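Local coordinates for NDP-rhamnosyltransferase (Saccharopolyspora spinosa, PDB 3TSA), which belongs to the GT-B clan of glycosyltransferases, whose two Rossmann-like domains face each other across a cleft, at residues L5-P10 against P104-L109; C123-R128 against D154-L159; G131-L136 against H167-L172; P137-R142 against R381-T386. All coordinates share one frame; numbering follows the deposited sequence.

Interaction 1: L5-P10 against P104-L109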
loop_
_atom_site.group_PDB
_atom_site.type_symbol
_atom_site.label_atom_id
_atom_site.label_comp_id
_atom_site.label_asym_id
_atom_site.label_seq_id
_atom_site.Cartn_x
_atom_site.Cartn_y
_atom_site.Cartn_z
ATOM N N LEU A 5 -8.389 9.280 -10.498
ATOM C CA LEU A 5 -7.984 8.241 -11.486
ATOM C C LEU A 5 -6.530 8.489 -11.828
ATOM O O LEU A 5 -6.225 9.632 -12.298
ATOM C CB LEU A 5 -8.835 8.302 -12.771
ATOM C CG LEU A 5 -8.602 7.226 -13.847
ATOM C CD1 LEU A 5 -8.819 5.810 -13.294
ATOM C CD2 LEU A 5 -9.562 7.444 -15.051
ATOM N N VAL A 6 -5.710 7.473 -11.659
ATOM C CA VAL A 6 -4.305 7.594 -11.869
ATOM C C VAL A 6 -3.973 6.967 -13.228
ATOM O O VAL A 6 -4.421 5.827 -13.540
ATOM C CB VAL A 6 -3.574 6.882 -10.759
ATOM C CG1 VAL A 6 -2.031 6.943 -10.974
ATOM C CG2 VAL A 6 -4.040 7.441 -9.428
ATOM N N VAL A 7 -3.260 7.728 -14.059
ATOM C CA VAL A 7 -3.004 7.333 -15.434
ATOM C C VAL A 7 -1.492 7.312 -15.619
ATOM O O VAL A 7 -0.888 8.349 -15.890
ATOM C CB VAL A 7 -3.604 8.357 -16.374
ATOM C CG1 VAL A 7 -3.444 7.962 -17.811
ATOM C CG2 VAL A 7 -5.096 8.563 -16.030
ATOM N N PRO A 8 -0.850 6.143 -15.360
ATOM C CA PRO A 8 0.568 6.076 -15.501
ATOM C C PRO A 8 0.940 5.542 -16.872
ATOM O O PRO A 8 0.077 4.993 -17.586
ATOM C CB PRO A 8 0.948 5.101 -14.405
ATOM C CG PRO A 8 -0.261 4.160 -14.334
ATOM C CD PRO A 8 -1.419 4.997 -14.604
ATOM N N LEU A 9 2.201 5.729 -17.258
ATOM C CA LEU A 9 2.757 5.006 -18.388
ATOM C C LEU A 9 2.926 3.561 -17.970
ATOM O O LEU A 9 3.094 3.286 -16.766
ATOM C CB LEU A 9 4.159 5.509 -18.679
ATOM C CG LEU A 9 4.477 6.556 -19.730
ATOM C CD1 LEU A 9 6.014 6.513 -19.809
ATOM C CD2 LEU A 9 3.773 6.326 -21.024
ATOM N N PRO A 10 2.892 2.618 -18.938
ATOM C CA PRO A 10 3.018 1.243 -18.487
ATOM C C PRO A 10 4.440 0.879 -18.114
ATOM O O PRO A 10 4.938 -0.113 -18.593
ATOM C CB PRO A 10 2.585 0.419 -19.694
ATOM C CG PRO A 10 2.865 1.314 -20.876
ATOM C CD PRO A 10 2.787 2.732 -20.408
ATOM N N PRO A 104 -11.097 4.874 -26.228
ATOM C CA PRO A 104 -12.436 4.359 -25.963
ATOM C C PRO A 104 -12.500 3.672 -24.592
ATOM O O PRO A 104 -13.506 3.852 -23.884
ATOM C CB PRO A 104 -12.689 3.344 -27.128
ATOM C CG PRO A 104 -11.825 3.780 -28.220
ATOM C CD PRO A 104 -10.565 4.422 -27.534
ATOM N N GLU A 105 -11.449 2.906 -24.239
ATOM C CA GLU A 105 -11.468 2.246 -22.904
ATOM C C GLU A 105 -11.429 3.274 -21.801
ATOM O O GLU A 105 -12.133 3.091 -20.769
ATOM C CB GLU A 105 -10.307 1.318 -22.737
ATOM C CG GLU A 105 -10.495 0.020 -23.417
ATOM C CD GLU A 105 -9.171 -0.648 -23.473
ATOM O OE1 GLU A 105 -8.358 -0.272 -24.374
ATOM O OE2 GLU A 105 -8.924 -1.495 -22.564
ATOM N N TYR A 106 -10.612 4.335 -21.962
ATOM C CA TYR A 106 -10.499 5.358 -20.881
ATOM C C TYR A 106 -11.751 6.145 -20.764
ATOM O O TYR A 106 -12.159 6.540 -19.669
ATOM C CB TYR A 106 -9.249 6.289 -21.044
ATOM C CG TYR A 106 -7.896 5.624 -20.636
ATOM C CD1 TYR A 106 -7.272 5.890 -19.372
ATOM C CD2 TYR A 106 -7.263 4.724 -21.487
ATOM C CE1 TYR A 106 -5.988 5.268 -19.047
ATOM C CE2 TYR A 106 -6.040 4.122 -21.170
ATOM C CZ TYR A 106 -5.426 4.388 -19.943
ATOM O OH TYR A 106 -4.232 3.738 -19.664
ATOM N N LEU A 107 -12.426 6.385 -21.903
ATOM C CA LEU A 107 -13.681 7.150 -21.803
ATOM C C LEU A 107 -14.767 6.313 -21.127
ATOM O O LEU A 107 -15.502 6.842 -20.323
ATOM C CB LEU A 107 -14.156 7.589 -23.190
ATOM C CG LEU A 107 -13.315 8.698 -23.854
ATOM C CD1 LEU A 107 -13.753 8.730 -25.330
ATOM C CD2 LEU A 107 -13.642 9.989 -23.182
ATOM N N ARG A 108 -14.788 5.007 -21.421
ATOM C CA ARG A 108 -15.748 4.087 -20.731
ATOM C C ARG A 108 -15.515 4.077 -19.215
ATOM O O ARG A 108 -16.443 4.167 -18.404
ATOM C CB ARG A 108 -15.635 2.665 -21.293
ATOM C CG ARG A 108 -16.481 2.568 -22.589
ATOM C CD ARG A 108 -16.015 1.484 -23.541
ATOM N NE ARG A 108 -15.542 0.260 -22.915
ATOM C CZ ARG A 108 -14.569 -0.505 -23.413
ATOM N NH1 ARG A 108 -13.961 -0.180 -24.569
ATOM N NH2 ARG A 108 -14.206 -1.605 -22.748
ATOM N N LEU A 109 -14.241 4.023 -18.864
ATOM C CA LEU A 109 -13.814 3.957 -17.449
ATOM C C LEU A 109 -14.186 5.255 -16.758
ATOM O O LEU A 109 -14.730 5.258 -15.660
ATOM C CB LEU A 109 -12.324 3.648 -17.351
ATOM C CG LEU A 109 -11.699 3.703 -15.934
ATOM C CD1 LEU A 109 -12.459 2.793 -14.874
ATOM C CD2 LEU A 109 -10.199 3.408 -15.895
HETATM O O HOH W 1 -3.022 4.280 -17.394
#

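Interaction 2: C123-R128 against D154-L159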
loop_
_atom_site.group_PDB
_atom_site.type_symbol
_atom_site.label_atom_id
_atom_site.label_comp_id
_atom_site.label_asym_id
_atom_site.label_seq_id
_atom_site.Cartn_x
_atom_site.Cartn_y
_atom_site.Cartn_z
ATOM N N CYS A 123 4.575 11.662 -19.118
ATOM C CA CYS A 123 4.567 11.070 -20.465
ATOM C C CYS A 123 3.288 10.337 -20.885
ATOM O O CYS A 123 3.146 10.002 -22.070
ATOM C CB CYS A 123 5.652 10.069 -20.557
ATOM S SG CYS A 123 7.313 10.875 -20.519
ATOM N N ALA A 124 2.330 10.142 -19.966
ATOM C CA ALA A 124 1.130 9.407 -20.344
ATOM C C ALA A 124 0.130 10.357 -21.003
ATOM O O ALA A 124 -0.817 10.847 -20.382
ATOM C CB ALA A 124 0.539 8.689 -19.119
ATOM N N LEU A 125 0.381 10.664 -22.290
ATOM C CA LEU A 125 -0.402 11.613 -23.008
ATOM C C LEU A 125 -1.876 11.324 -23.034
ATOM O O LEU A 125 -2.641 12.275 -23.089
ATOM C CB LEU A 125 0.114 11.756 -24.451
ATOM C CG LEU A 125 1.594 12.180 -24.564
ATOM C CD1 LEU A 125 2.032 12.096 -26.039
ATOM C CD2 LEU A 125 1.664 13.558 -23.975
ATOM N N ILE A 126 -2.270 10.048 -23.004
ATOM C CA ILE A 126 -3.707 9.742 -22.889
ATOM C C ILE A 126 -4.385 10.503 -21.752
ATOM O O ILE A 126 -5.539 10.954 -21.891
ATOM C CB ILE A 126 -3.943 8.228 -22.728
ATOM C CG1 ILE A 126 -5.467 7.929 -22.571
ATOM C CG2 ILE A 126 -3.247 7.697 -21.491
ATOM C CD1 ILE A 126 -6.299 8.372 -23.725
ATOM N N GLY A 127 -3.733 10.611 -20.575
ATOM C CA GLY A 127 -4.389 11.351 -19.487
ATOM C C GLY A 127 -4.713 12.817 -19.763
ATOM O O GLY A 127 -5.728 13.367 -19.337
ATOM N N ARG A 128 -3.837 13.461 -20.509
ATOM C CA ARG A 128 -4.063 14.817 -20.943
ATOM C C ARG A 128 -5.232 14.923 -21.983
ATOM O O ARG A 128 -6.057 15.860 -21.891
ATOM C CB ARG A 128 -2.796 15.429 -21.506
ATOM C CG ARG A 128 -1.718 15.572 -20.416
ATOM C CD ARG A 128 -0.423 16.119 -20.992
ATOM N NE ARG A 128 -0.642 17.517 -21.333
ATOM C CZ ARG A 128 0.264 18.288 -21.944
ATOM N NH1 ARG A 128 1.460 17.790 -22.254
ATOM N NH2 ARG A 128 -0.032 19.580 -22.223
ATOM N N ASP A 154 6.884 18.788 -28.263
ATOM C CA ASP A 154 6.495 19.350 -29.573
ATOM C C ASP A 154 5.788 18.322 -30.437
ATOM O O ASP A 154 4.828 18.692 -31.158
ATOM C CB ASP A 154 7.736 19.836 -30.316
ATOM C CG ASP A 154 8.182 21.234 -29.850
ATOM O OD1 ASP A 154 7.491 21.894 -29.019
ATOM O OD2 ASP A 154 9.268 21.654 -30.287
ATOM N N ARG A 155 6.283 17.087 -30.459
ATOM C CA ARG A 155 5.637 16.000 -31.223
ATOM C C ARG A 155 4.300 15.640 -30.638
ATOM O O ARG A 155 3.335 15.381 -31.358
ATOM C CB ARG A 155 6.610 14.811 -31.304
ATOM C CG ARG A 155 6.151 13.602 -32.149
ATOM C CD ARG A 155 5.994 14.042 -33.660
ATOM N NE ARG A 155 5.554 12.859 -34.364
ATOM C CZ ARG A 155 5.107 12.821 -35.623
ATOM N NH1 ARG A 155 4.993 13.935 -36.350
ATOM N NH2 ARG A 155 4.775 11.636 -36.123
ATOM N N ALA A 156 4.191 15.617 -29.301
ATOM C CA ALA A 156 2.892 15.372 -28.675
ATOM C C ALA A 156 1.813 16.401 -29.089
ATOM O O ALA A 156 0.644 16.054 -29.341
ATOM C CB ALA A 156 3.060 15.384 -27.158
ATOM N N HIS A 157 2.191 17.677 -29.146
ATOM C CA HIS A 157 1.291 18.746 -29.597
ATOM C C HIS A 157 1.002 18.556 -31.101
ATOM O O HIS A 157 -0.167 18.630 -31.519
ATOM C CB HIS A 157 1.907 20.134 -29.301
ATOM C CG HIS A 157 1.616 20.587 -27.899
ATOM N ND1 HIS A 157 0.340 20.888 -27.492
ATOM C CD2 HIS A 157 2.393 20.648 -26.792
ATOM C CE1 HIS A 157 0.346 21.180 -26.196
ATOM N NE2 HIS A 157 1.585 21.039 -25.749
ATOM N N GLU A 158 2.028 18.255 -31.889
ATOM C CA GLU A 158 1.800 18.066 -33.351
ATOM C C GLU A 158 0.749 16.992 -33.659
ATOM O O GLU A 158 -0.134 17.201 -34.510
ATOM C CB GLU A 158 3.085 17.759 -34.070
ATOM C CG GLU A 158 3.005 17.789 -35.617
ATOM C CD GLU A 158 4.290 17.223 -36.262
ATOM O OE1 GLU A 158 5.261 16.848 -35.530
ATOM O OE2 GLU A 158 4.350 17.164 -37.504
ATOM N N LEU A 159 0.819 15.859 -32.966
ATOM C CA LEU A 159 -0.105 14.773 -33.184
ATOM C C LEU A 159 -1.437 14.957 -32.447
ATOM O O LEU A 159 -2.512 14.594 -32.960
ATOM C CB LEU A 159 0.517 13.468 -32.750
ATOM C CG LEU A 159 1.767 13.134 -33.523
ATOM C CD1 LEU A 159 2.387 11.972 -32.904
ATOM C CD2 LEU A 159 1.427 12.931 -35.045
HETATM O O HOH W 2 1.755 21.870 -22.993
#

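Interaction 3: G131-L136 against H167-L172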
loop_
_atom_site.group_PDB
_atom_site.type_symbol
_atom_site.label_atom_id
_atom_site.label_comp_id
_atom_site.label_asym_id
_atom_site.label_seq_id
_atom_site.Cartn_x
_atom_site.Cartn_y
_atom_site.Cartn_z
ATOM N N GLY A 131 -8.409 14.313 -19.983
ATOM C CA GLY A 131 -8.744 15.519 -19.281
ATOM C C GLY A 131 -9.399 16.624 -20.120
ATOM O O GLY A 131 -10.317 17.270 -19.646
ATOM N N GLY A 132 -8.870 16.866 -21.314
ATOM C CA GLY A 132 -9.508 17.845 -22.227
ATOM C C GLY A 132 -10.911 17.412 -22.662
ATOM O O GLY A 132 -11.879 18.145 -22.549
ATOM N N LEU A 133 -11.005 16.200 -23.152
ATOM C CA LEU A 133 -12.267 15.680 -23.665
ATOM C C LEU A 133 -13.346 15.597 -22.615
ATOM O O LEU A 133 -14.536 15.784 -22.915
ATOM C CB LEU A 133 -12.001 14.327 -24.311
ATOM C CG LEU A 133 -11.677 14.323 -25.801
ATOM C CD1 LEU A 133 -10.487 15.245 -26.101
ATOM C CD2 LEU A 133 -11.358 12.839 -26.283
ATOM N N LEU A 134 -12.962 15.317 -21.376
ATOM C CA LEU A 134 -13.934 15.241 -20.280
ATOM C C LEU A 134 -14.040 16.470 -19.399
ATOM O O LEU A 134 -14.801 16.496 -18.398
ATOM C CB LEU A 134 -13.640 13.988 -19.430
ATOM C CG LEU A 134 -13.899 12.670 -20.212
ATOM C CD1 LEU A 134 -13.600 11.492 -19.364
ATOM C CD2 LEU A 134 -15.364 12.556 -20.744
ATOM N N ASP A 135 -13.284 17.500 -19.725
ATOM C CA ASP A 135 -13.233 18.680 -18.865
ATOM C C ASP A 135 -12.979 18.339 -17.373
ATOM O O ASP A 135 -13.693 18.787 -16.460
ATOM C CB ASP A 135 -14.550 19.516 -18.992
ATOM C CG ASP A 135 -14.422 20.928 -18.379
ATOM O OD1 ASP A 135 -13.308 21.477 -18.278
ATOM O OD2 ASP A 135 -15.458 21.509 -18.005
ATOM N N LEU A 136 -11.983 17.483 -17.117
ATOM C CA LEU A 136 -11.537 17.239 -15.740
ATOM C C LEU A 136 -10.125 17.791 -15.597
ATOM O O LEU A 136 -9.318 17.652 -16.536
ATOM C CB LEU A 136 -11.499 15.738 -15.472
ATOM C CG LEU A 136 -12.840 14.994 -15.648
ATOM C CD1 LEU A 136 -12.537 13.495 -15.839
ATOM C CD2 LEU A 136 -13.768 15.292 -14.479
ATOM N N HIS A 167 -12.432 17.829 -31.019
ATOM C CA HIS A 167 -13.407 17.824 -29.943
ATOM C C HIS A 167 -13.630 19.189 -29.337
ATOM O O HIS A 167 -14.138 19.291 -28.246
ATOM C CB HIS A 167 -12.999 16.805 -28.849
ATOM C CG HIS A 167 -12.831 15.419 -29.364
ATOM N ND1 HIS A 167 -13.744 14.421 -29.105
ATOM C CD2 HIS A 167 -11.844 14.849 -30.088
ATOM C CE1 HIS A 167 -13.330 13.295 -29.664
ATOM N NE2 HIS A 167 -12.188 13.535 -30.284
ATOM N N GLY A 168 -13.299 20.253 -30.051
ATOM C CA GLY A 168 -13.694 21.606 -29.610
ATOM C C GLY A 168 -12.746 22.362 -28.716
ATOM O O GLY A 168 -13.087 23.433 -28.215
ATOM N N LEU A 169 -11.554 21.816 -28.465
ATOM C CA LEU A 169 -10.541 22.443 -27.626
ATOM C C LEU A 169 -9.549 23.226 -28.475
ATOM O O LEU A 169 -9.478 23.036 -29.714
ATOM C CB LEU A 169 -9.769 21.350 -26.831
ATOM C CG LEU A 169 -10.727 20.305 -26.222
ATOM C CD1 LEU A 169 -9.906 19.320 -25.393
ATOM C CD2 LEU A 169 -11.872 20.851 -25.349
ATOM N N THR A 170 -8.719 24.034 -27.807
ATOM C CA THR A 170 -7.643 24.781 -28.473
ATOM C C THR A 170 -6.537 23.871 -29.022
ATOM O O THR A 170 -5.884 24.159 -30.046
ATOM C CB THR A 170 -7.013 25.806 -27.508
ATOM O OG1 THR A 170 -7.954 26.873 -27.290
ATOM C CG2 THR A 170 -5.697 26.380 -28.084
ATOM N N GLY A 171 -6.380 22.726 -28.341
ATOM C CA GLY A 171 -5.281 21.787 -28.588
ATOM C C GLY A 171 -5.163 20.980 -27.280
ATOM O O GLY A 171 -6.066 21.012 -26.420
ATOM N N LEU A 172 -4.093 20.208 -27.186
ATOM C CA LEU A 172 -3.764 19.447 -25.972
ATOM C C LEU A 172 -3.661 20.435 -24.791
ATOM O O LEU A 172 -2.839 21.372 -24.854
ATOM C CB LEU A 172 -2.420 18.775 -26.207
ATOM C CG LEU A 172 -2.054 17.731 -25.170
ATOM C CD1 LEU A 172 -3.028 16.539 -25.201
ATOM C CD2 LEU A 172 -0.679 17.242 -25.634
#

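Interaction 4: P137-R142 against R381-T386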
loop_
_atom_site.group_PDB
_atom_site.type_symbol
_atom_site.label_atom_id
_atom_site.label_comp_id
_atom_site.label_asym_id
_atom_site.label_seq_id
_atom_site.Cartn_x
_atom_site.Cartn_y
_atom_site.Cartn_z
ATOM N N PRO A 137 -9.815 18.300 -14.387
ATOM C CA PRO A 137 -8.473 18.795 -13.993
ATOM C C PRO A 137 -7.447 17.693 -14.051
ATOM O O PRO A 137 -7.745 16.546 -13.667
ATOM C CB PRO A 137 -8.704 19.333 -12.584
ATOM C CG PRO A 137 -9.873 18.599 -12.066
ATOM C CD PRO A 137 -10.745 18.300 -13.248
ATOM N N VAL A 138 -6.278 18.038 -14.588
ATOM C CA VAL A 138 -5.184 17.119 -14.744
ATOM C C VAL A 138 -4.045 17.631 -13.893
ATOM O O VAL A 138 -3.583 18.768 -14.080
ATOM C CB VAL A 138 -4.783 16.936 -16.226
ATOM C CG1 VAL A 138 -3.464 16.195 -16.343
ATOM C CG2 VAL A 138 -5.860 16.122 -16.959
ATOM N N VAL A 139 -3.568 16.769 -13.002
ATOM C CA VAL A 139 -2.354 17.083 -12.255
ATOM C C VAL A 139 -1.309 16.154 -12.835
ATOM O O VAL A 139 -1.440 14.900 -12.767
ATOM C CB VAL A 139 -2.537 16.802 -10.761
ATOM C CG1 VAL A 139 -1.168 16.971 -10.002
ATOM C CG2 VAL A 139 -3.583 17.799 -10.082
ATOM N N LEU A 140 -0.282 16.725 -13.456
ATOM C CA LEU A 140 0.777 15.903 -14.024
ATOM C C LEU A 140 1.751 15.510 -12.883
ATOM O O LEU A 140 1.974 16.270 -11.933
ATOM C CB LEU A 140 1.584 16.663 -15.140
ATOM C CG LEU A 140 0.903 16.734 -16.508
ATOM C CD1 LEU A 140 1.986 17.162 -17.551
ATOM C CD2 LEU A 140 0.206 15.412 -16.887
ATOM N N HIS A 141 2.339 14.319 -13.002
ATOM C CA HIS A 141 3.342 13.851 -12.019
ATOM C C HIS A 141 4.661 13.439 -12.674
ATOM O O HIS A 141 4.695 12.486 -13.458
ATOM C CB HIS A 141 2.753 12.644 -11.253
ATOM C CG HIS A 141 3.501 12.310 -10.006
ATOM N ND1 HIS A 141 4.660 11.567 -10.036
ATOM C CD2 HIS A 141 3.290 12.638 -8.704
ATOM C CE1 HIS A 141 5.129 11.444 -8.802
ATOM N NE2 HIS A 141 4.333 12.095 -7.977
ATOM N N ARG A 142 5.751 14.116 -12.321
ATOM C CA ARG A 142 7.069 13.714 -12.758
ATOM C C ARG A 142 7.548 12.558 -11.910
ATOM O O ARG A 142 7.340 12.537 -10.689
ATOM C CB ARG A 142 8.043 14.878 -12.573
ATOM C CG ARG A 142 7.772 15.913 -13.647
ATOM C CD ARG A 142 8.587 17.192 -13.405
ATOM N NE ARG A 142 8.397 18.053 -14.625
ATOM C CZ ARG A 142 8.406 19.399 -14.539
ATOM N NH1 ARG A 142 8.696 20.027 -13.357
ATOM N NH2 ARG A 142 8.126 20.129 -15.647
ATOM N N ARG A 381 -4.085 18.432 0.192
ATOM C CA ARG A 381 -4.779 19.736 0.136
ATOM C C ARG A 381 -4.665 20.459 -1.217
ATOM O O ARG A 381 -5.673 20.969 -1.769
ATOM C CB ARG A 381 -4.278 20.625 1.296
ATOM C CG ARG A 381 -4.637 22.076 1.194
ATOM C CD ARG A 381 -6.136 22.392 1.339
ATOM N NE ARG A 381 -6.634 22.274 2.717
ATOM C CZ ARG A 381 -6.159 22.949 3.769
ATOM N NH1 ARG A 381 -6.699 22.767 4.976
ATOM N NH2 ARG A 381 -5.135 23.789 3.625
ATOM N N THR A 382 -3.464 20.523 -1.769
ATOM C CA THR A 382 -3.317 21.101 -3.078
ATOM C C THR A 382 -4.217 20.398 -4.086
ATOM O O THR A 382 -4.860 21.072 -4.898
ATOM C CB THR A 382 -1.833 21.136 -3.518
ATOM O OG1 THR A 382 -1.127 21.727 -2.442
ATOM C CG2 THR A 382 -1.640 21.977 -4.719
ATOM N N LEU A 383 -4.304 19.065 -4.001
ATOM C CA LEU A 383 -5.093 18.320 -4.973
ATOM C C LEU A 383 -6.581 18.618 -4.750
ATOM O O LEU A 383 -7.354 18.733 -5.701
ATOM C CB LEU A 383 -4.824 16.790 -4.812
ATOM C CG LEU A 383 -3.375 16.352 -5.144
ATOM C CD1 LEU A 383 -3.141 14.831 -5.192
ATOM C CD2 LEU A 383 -3.054 16.843 -6.431
ATOM N N GLU A 384 -6.961 18.704 -3.478
ATOM C CA GLU A 384 -8.370 18.975 -3.040
ATOM C C GLU A 384 -8.798 20.291 -3.694
ATOM O O GLU A 384 -9.937 20.394 -4.181
ATOM C CB GLU A 384 -8.482 19.019 -1.489
ATOM C CG GLU A 384 -8.386 17.566 -0.790
ATOM C CD GLU A 384 -8.407 17.624 0.759
ATOM O OE1 GLU A 384 -8.456 18.797 1.208
ATOM O OE2 GLU A 384 -8.338 16.559 1.503
ATOM N N ASN A 385 -7.885 21.268 -3.735
ATOM C CA ASN A 385 -8.221 22.626 -4.265
ATOM C C ASN A 385 -8.295 22.710 -5.775
ATOM O O ASN A 385 -8.909 23.650 -6.303
ATOM C CB ASN A 385 -7.254 23.693 -3.751
ATOM C CG ASN A 385 -7.335 23.882 -2.265
ATOM O OD1 ASN A 385 -8.267 23.423 -1.610
ATOM N ND2 ASN A 385 -6.341 24.557 -1.709
ATOM N N THR A 386 -7.702 21.709 -6.443
ATOM C CA THR A 386 -7.651 21.576 -7.892
ATOM C C THR A 386 -8.824 20.699 -8.362
ATOM O O THR A 386 -9.503 21.041 -9.359
ATOM C CB THR A 386 -6.302 20.899 -8.273
ATOM O OG1 THR A 386 -5.197 21.625 -7.707
ATOM C CG2 THR A 386 -6.106 20.681 -9.769
#

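Interaction 1: L5-P10 against P104-L109
Leu5 and Val7, both on strand 3-7, meet Leu109 and Tyr106 one helical turn apart on helix 82-113, and the direct contact is entirely apolar. The leucine side chains cross obliquely, Leu109 CD2 lying 3.8 Å from Leu5 CD1 and slightly farther, 4.2 Å, from Leu5 CD2, so a single methyl sits against the fork of the other residue. With CG anti to the backbone N (chi1 -176°), Leu5 presents that fork to the helix. Val7 offers its CG1 methyl to Tyr106 CE1 at 3.9 Å, meeting the ring at an oblique angle.

Polar contact is indirect. Tyr106 OH donates to a water at 2.6 Å, which lies at the ring edge in its plane, and the water in turn donates to Pro8 O at 3.2 Å. The buried phenol thus reaches the loop after the strand without leaving its apolar setting.

Around this pair, Tyr106 also touches Ile126 and Leu130 of helix 125-133, and Leu109 packs on Phe208 of the second subunit. Helix 82-113 connects strand 50-53 to strand 117-121, passing 31-36 and 3-7, as the helical part of a beta-alpha-beta crossover in the Rossmann-like N-terminal half of a GT-B protein.

Interaction 2: C123-R128 against D154-L159
Leu125 and Ala156 form the close part of a helix-on-helix contact in the Rossmann-like N-terminal half of this GT-B protein, where helix 125-133 packs against helix 151-166, the two joined in the chain through strand 138-141. Both leucine methyls take part: Leu125 CD1 approaches Ala156 CB to 3.6 Å and Leu125 CD2 lies 3.9 Å from the same carbon, so the alanine methyl is seated in the fork of the leucine. A small residue on one helix and a branched one on the other are consistent with the short 7.6 Å between Leu125 CA and Ala156 CA. Phe152 and Leu160 of the same long helix extend this buried patch around Leu125.

One turn along helix 125-133, and at the next residue of helix 151-166, the packing gives way to a looser, partly exposed polar side. Arg128 and His157 run across each other at about a right angle, guanidinium and imidazole planes 81° apart, and Arg128 NH2 stays 4.1 Å from His157 NE2. Each has a firmer partner elsewhere: Arg128 NH2 is hydrogen-bonded to Pro173 O, and His157 ND1 to Asp161 OD1. The arginine would tend to disfavour a positive charge on the histidine, whereas Asp161 would act in the opposite sense. A bend at chi3 (71°) turns the guanidinium toward the histidine, and a water closes the remaining distance. It lies at the edge of both flat groups and in the plane of each, accepting from Arg128 NH2 at 3.0 Å and hydrogen-bonded to His157 NE2 at 2.9 Å.

Interaction 3: G131-L136 against H167-L172
Leu133 crosses one face of the His167 imidazole at a slant, its branched end covering the ring. The CD2 methyl of Leu133 stands almost exactly above the middle, 4.0 Å from the His167 ring centroid and only 11° off the normal, a clear CH-pi contact. The remainder of the side chain follows the same face toward the ring's root: Leu133 CG is 3.9 Å from His167 ND1, and Leu133 CD1 reaches His167 CB at 4.0 Å. Leu133 adopts an unusual first torsion, chi1 -91°, well away from a staggered position, and this swings its isopropyl end over to the histidine although CB itself does not aim there.

Both partners sit where helices finish. Helix 125-133 closes in a Schellman motif, with Asp135 at positive phi and Leu136 N bonded back to Gly131 O; helix 151-166 closes in a second one, with Gly168 as the C-prime residue and Leu169 N bonded to Cys164 O. Two neighbouring helices of the Rossmann-like N-terminal half are therefore joined near their C-terminal ends, at the surface.

Leu169, from the same segment as the histidine, points at the backbone of the first helix. Leu169 CD1 rests on the bare main chain of Gly132, 3.5 Å from Gly132 C and equally near its CA, an approach open because the glycine carries no side chain on the flank turned to the leucine. Leu169 CD2 lies farther along, 3.9 Å from Gly132 O. Between the two leucines the touch is slighter, Leu133 CD1 standing 4.2 Å from Leu169 CD1.

Interaction 4: P137-R142 against R381-T386
Pro137, just ahead of strand 138-141, rests on the last modelled residue, Thr386: Pro137 CB and CG both lie 3.7 Å from Thr386 O, while Pro137 CB also approaches Thr386 CG2 at 4.1 Å. Val138 turns its side chain away from the helix, to Leu118 and Val120 of the neighbouring strand 117-121. Val139 faces the helix again and carries the middle of the contact. Val139 CG2 touches two partners, 3.8 Å from Leu383 CD2 and the same distance from Thr386 CG2, with the leucine crossing at about a right angle. The same rotamer (chi1 -54°) that puts Thr386 OG1 on Thr382 O turns the threonine CG2 to the strand; Thr386 OG1 donates to Thr382 O at 2.9 Å, tilted 32° from the carbonyl plane. At the end of the segment, Arg142 forms salt bridges with Asp146 and Asp180.

Helix 376-385 thus brings the end of the chain back onto the N-terminal sheet, a return characteristic of GT-B proteins. There it lies beside helix 19-27, whose Leu21 and Leu25 touch Leu383, and over strand 138-141, which is flanked by strands 117-121 and 177-180.

In the fold
Interactions 1 and 4 each set a helix on the same parallel sheet, and both are mainly apolar, interaction 1 adding a tyrosine and its water. Interaction 1 is buried within the N-terminal half, one leucine reaching the second subunit, whereas interaction 4 is partly exposed and ties the chain's end to that half. Interactions 2 and 3 share helix 125-133 and meet at Leu172, which touches both Arg128 and His157; the chemistry shifts from leucine-alanine packing and a water bridge to a leucine-covered ring and a leucine methyl on a glycine backbone at the surface. Helix 125-133 connects all four: Ile126 touches Val7 and Tyr106 of interaction 1, and Gly127 and Gly131 lie against Val138 of interaction 4.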